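Non-ribosomal peptide synthetase (Streptomyces halstedii, PDB 3WV4) is the N-terminal part of a non-ribosomal peptide synthetase and contains a domain of the AMP-binding enzyme family, within the ANL clan. Local coordinates at residues V322-D325 with A326-A330; E75-N78 with H79-F83. All coordinates share one frame; numbering follows the deposited sequence.

Contact 1. Residues V322-D325 with A326-A330; sequences VTID and ALRSA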
loop_
_atom_site.group_PDB
_atom_site.type_symbol
_atom_site.label_atom_id
_atom_site.label_comp_id
_atom_site.label_asym_id
_atom_site.label_seq_id
_atom_site.Cartn_x
_atom_site.Cartn_y
_atom_site.Cartn_z
ATOM N N VAL A 322 -26.699 2.301 0.317
ATOM C CA VAL A 322 -27.111 3.300 1.293
ATOM C C VAL A 322 -25.958 4.153 1.779
ATOM O O VAL A 322 -26.156 5.327 2.036
ATOM C CB VAL A 322 -27.777 2.706 2.523
ATOM C CG1 VAL A 322 -29.255 3.029 2.510
ATOM C CG2 VAL A 322 -27.542 1.205 2.600
ATOM N N THR A 323 -24.795 3.535 1.960
ATOM C CA THR A 323 -23.615 4.268 2.357
ATOM C C THR A 323 -23.185 5.180 1.211
ATOM O O THR A 323 -22.855 6.327 1.427
ATOM C CB THR A 323 -22.474 3.325 2.746
ATOM O OG1 THR A 323 -22.911 2.484 3.799
ATOM C CG2 THR A 323 -21.242 4.108 3.212
ATOM N N ILE A 324 -23.245 4.655 -0.008
ATOM C CA ILE A 324 -22.868 5.419 -1.176
ATOM C C ILE A 324 -23.675 6.692 -1.233
ATOM O O ILE A 324 -23.119 7.776 -1.378
ATOM C CB ILE A 324 -23.045 4.615 -2.478
ATOM C CG1 ILE A 324 -22.117 3.386 -2.468
ATOM C CG2 ILE A 324 -22.731 5.478 -3.697
ATOM C CD1 ILE A 324 -22.524 2.348 -3.519
ATOM N N ASP A 325 -24.981 6.550 -1.073
ATOM C CA ASP A 325 -25.917 7.648 -1.177
ATOM C C ASP A 325 -25.625 8.664 -0.094
ATOM O O ASP A 325 -25.616 9.881 -0.352
ATOM C CB ASP A 325 -27.364 7.158 -1.059
ATOM C CG ASP A 325 -27.836 6.318 -2.275
ATOM O OD1 ASP A 325 -27.199 6.345 -3.369
ATOM O OD2 ASP A 325 -28.853 5.585 -2.107
ATOM N N ALA A 326 -25.344 8.169 1.106
ATOM C CA ALA A 326 -25.147 9.044 2.240
ATOM C C ALA A 326 -23.879 9.881 2.053
ATOM O O ALA A 326 -23.821 11.039 2.446
ATOM C CB ALA A 326 -25.047 8.222 3.482
ATOM N N LEU A 327 -22.863 9.276 1.446
ATOM C CA LEU A 327 -21.621 9.961 1.237
ATOM C C LEU A 327 -21.835 11.054 0.207
ATOM O O LEU A 327 -21.285 12.140 0.336
ATOM C CB LEU A 327 -20.567 9.021 0.683
ATOM C CG LEU A 327 -19.801 8.121 1.635
ATOM C CD1 LEU A 327 -19.018 7.157 0.756
ATOM C CD2 LEU A 327 -18.912 8.865 2.641
ATOM N N ARG A 328 -22.599 10.737 -0.828
ATOM C CA ARG A 328 -22.804 11.693 -1.907
ATOM C C ARG A 328 -23.622 12.880 -1.428
ATOM O O ARG A 328 -23.376 14.016 -1.829
ATOM C CB ARG A 328 -23.453 11.038 -3.100
ATOM C CG ARG A 328 -22.455 10.313 -3.959
ATOM C CD ARG A 328 -23.152 9.591 -5.091
ATOM N NE ARG A 328 -22.173 8.846 -5.867
ATOM C CZ ARG A 328 -22.390 7.649 -6.415
ATOM N NH1 ARG A 328 -23.546 7.049 -6.246
ATOM N NH2 ARG A 328 -21.437 7.039 -7.144
ATOM N N SER A 329 -24.567 12.592 -0.529
ATOM C CA SER A 329 -25.392 13.608 0.053
ATOM C C SER A 329 -24.573 14.556 0.967
ATOM O O SER A 329 -24.729 15.759 0.901
ATOM C CB SER A 329 -26.539 12.928 0.809
ATOM O OG SER A 329 -27.428 13.859 1.360
ATOM N N ALA A 330 -23.666 13.985 1.743
ATOM C CA ALA A 330 -22.810 14.740 2.653
ATOM C C ALA A 330 -21.674 15.457 1.931
ATOM O O ALA A 330 -21.339 16.565 2.315
ATOM C CB ALA A 330 -22.247 13.836 3.732
#
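The carbonyl oxygen of I324 takes two backbone N-H groups from the next turn of the helix: R328 N at 3.1 Å makes the regular i to i+4 bond, and L327 N adds a weak, strongly bent one at 3.2 Å. Neighbouring carbonyls of T323 and D325 receive L327 N and S329 N, respectively, in the same i to i+4 pattern. On the outside of the helix the side chains of I324 and R328 run side by side in the same direction. Branch CG2 of I324, set anti to the backbone N, lies over one face of the R328 guanidinium, displaced toward its rim and 3.5 Å from CZ. The arginine reaches this place with its chain extended from CG to NE, and a salt bridge from NH2 to E356 holds its far end. OD1 of D325 lies 4.7 Å from NH1 of R328, too far for a salt bridge, and is hydrogen-bonded to NE2 of Q321, one turn earlier. T323, A326 and L327 meet helix 289-300, which packs alongside. Helix 321-330 is the crossover helix of a beta-alpha-beta unit, linking parallel strands 311-314 and 335-340.

Contact 2. Residues E75-N78 with H79-F83; sequences ELLN and HSQAF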
loop_
_atom_site.group_PDB
_atom_site.type_symbol
_atom_site.label_atom_id
_atom_site.label_comp_id
_atom_site.label_asym_id
_atom_site.label_seq_id
_atom_site.Cartn_x
_atom_site.Cartn_y
_atom_site.Cartn_z
ATOM N N GLU A 75 12.814 16.804 3.488
ATOM C CA GLU A 75 12.987 16.197 4.813
ATOM C C GLU A 75 12.822 14.719 4.737
ATOM O O GLU A 75 13.594 13.996 5.315
ATOM C CB GLU A 75 12.026 16.799 5.843
ATOM C CG GLU A 75 12.416 18.232 6.267
ATOM C CD GLU A 75 11.325 18.907 7.086
ATOM O OE1 GLU A 75 10.202 19.079 6.585
ATOM O OE2 GLU A 75 11.590 19.181 8.273
ATOM N N LEU A 76 11.820 14.264 3.995
ATOM C CA LEU A 76 11.592 12.813 3.893
ATOM C C LEU A 76 12.788 12.131 3.275
ATOM O O LEU A 76 13.196 11.053 3.688
ATOM C CB LEU A 76 10.321 12.525 3.078
ATOM C CG LEU A 76 10.100 11.062 2.758
ATOM C CD1 LEU A 76 10.049 10.234 4.021
ATOM C CD2 LEU A 76 8.796 10.924 1.960
ATOM N N LEU A 77 13.338 12.747 2.245
ATOM C CA LEU A 77 14.491 12.161 1.556
ATOM C C LEU A 77 15.698 12.154 2.477
ATOM O O LEU A 77 16.370 11.162 2.567
ATOM C CB LEU A 77 14.806 12.938 0.255
ATOM C CG LEU A 77 16.061 12.558 -0.475
ATOM C CD1 LEU A 77 15.936 11.189 -1.116
ATOM C CD2 LEU A 77 16.367 13.611 -1.546
ATOM N N ASN A 78 15.935 13.257 3.184
ATOM C CA ASN A 78 17.045 13.326 4.129
ATOM C C ASN A 78 16.997 12.173 5.141
ATOM O O ASN A 78 17.961 11.430 5.286
ATOM C CB ASN A 78 17.037 14.667 4.888
ATOM C CG ASN A 78 17.433 15.850 4.009
ATOM O OD1 ASN A 78 17.987 15.674 2.940
ATOM N ND2 ASN A 78 17.093 17.072 4.458
ATOM N N HIS A 79 15.847 12.026 5.803
ATOM C CA HIS A 79 15.668 10.991 6.809
ATOM C C HIS A 79 15.739 9.606 6.208
ATOM O O HIS A 79 16.322 8.699 6.829
ATOM C CB HIS A 79 14.360 11.185 7.520
ATOM C CG HIS A 79 14.333 12.375 8.418
ATOM N ND1 HIS A 79 14.665 12.290 9.755
ATOM C CD2 HIS A 79 14.027 13.678 8.194
ATOM C CE1 HIS A 79 14.543 13.483 10.321
ATOM N NE2 HIS A 79 14.181 14.345 9.395
ATOM N N SER A 80 15.254 9.431 4.983
ATOM C CA SER A 80 15.351 8.141 4.287
ATOM C C SER A 80 16.813 7.765 4.025
ATOM O O SER A 80 17.269 6.671 4.346
ATOM C CB SER A 80 14.522 8.170 2.986
ATOM O OG SER A 80 13.126 8.230 3.244
ATOM N N GLN A 81 17.579 8.708 3.499
ATOM C CA GLN A 81 19.047 8.521 3.342
ATOM C C GLN A 81 19.727 8.184 4.658
ATOM O O GLN A 81 20.548 7.250 4.741
ATOM C CB GLN A 81 19.658 9.806 2.770
ATOM C CG GLN A 81 19.171 10.035 1.357
ATOM C CD GLN A 81 19.665 11.346 0.760
ATOM O OE1 GLN A 81 20.145 12.218 1.463
ATOM N NE2 GLN A 81 19.558 11.467 -0.540
ATOM N N ALA A 82 19.387 8.939 5.709
ATOM C CA ALA A 82 19.974 8.687 7.021
ATOM C C ALA A 82 19.651 7.281 7.483
ATOM O O ALA A 82 20.508 6.543 8.012
ATOM C CB ALA A 82 19.490 9.730 8.019
ATOM N N PHE A 83 18.410 6.863 7.256
ATOM C CA PHE A 83 18.042 5.511 7.656
ATOM C C PHE A 83 18.804 4.467 6.830
ATOM O O PHE A 83 19.216 3.436 7.366
ATOM C CB PHE A 83 16.527 5.270 7.627
ATOM C CG PHE A 83 16.170 3.919 8.128
ATOM C CD1 PHE A 83 16.274 3.639 9.491
ATOM C CD2 PHE A 83 15.946 2.899 7.248
ATOM C CE1 PHE A 83 16.039 2.363 9.961
ATOM C CE2 PHE A 83 15.679 1.629 7.706
ATOM C CZ PHE A 83 15.719 1.347 9.076
#
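H79 and E75 meet through the edge of the imidazole and a backbone carbonyl one turn earlier in the helix. E75 O accepts the backbone N of H79 in an almost straight bond (175°). H79 CD2 also comes within 2.9 Å of E75 O, a close C-H to O contact at the edge of the ring and near its plane. The torsion about CA-CB places H79 CG beside its own backbone N (chi1 -70°), which turns the ring back along the preceding turn and brings CD2 to that carbonyl. Beyond these two segments the imidazole stacks on W71, while E75 OE1 is held by the backbone N of T72.

N78 contributes its carbonyl oxygen, which accepts A82 N at 2.9 Å, in the carbonyl plane. These bonds belong to the regular i to i+4 ladder of helix 73-89, which follows directly on strand 70-72 and is flanked by helices 47-57, 106-116 and 168-180; the contact therefore lies where several helices pack together.

Q81 and L77 meet through both backbone and side chain. The backbone N of Q81 donates to L77 O in a nearly straight bond (178°), and the extended side chain of Q81 crosses that of L77 at a slant, so that Q81 NE2 lies 3.7 Å from both CG and CD1 of the leucine. Between these residues S80 grips L76 O twice: its backbone N and its hydroxyl OG, each at 2.9 Å, arrive from opposite faces of the carbonyl plane. OG donates from above that plane, its proton committed to the backbone, and L76 CD1 rests 3.8 Å from S80 OG.

How the contacts relate
Contact 2 comes first along the chain, on helix 73-89, and contact 1 much later, on helix 321-330. Their centres are 40 Å apart and their nearest atoms about 28 Å apart, so they do not touch, although all four segments belong to the part of the chain assigned to the AMP-binding enzyme family. The centre of contact 2 lies nearer the middle of the molecule, about 20 Å from the centre of the chain against 26 Å for contact 1. Burial differs as well: of the eight touching residues in contact 2, four are buried and none is exposed, whereas contact 1 has two buried and three exposed among its eight.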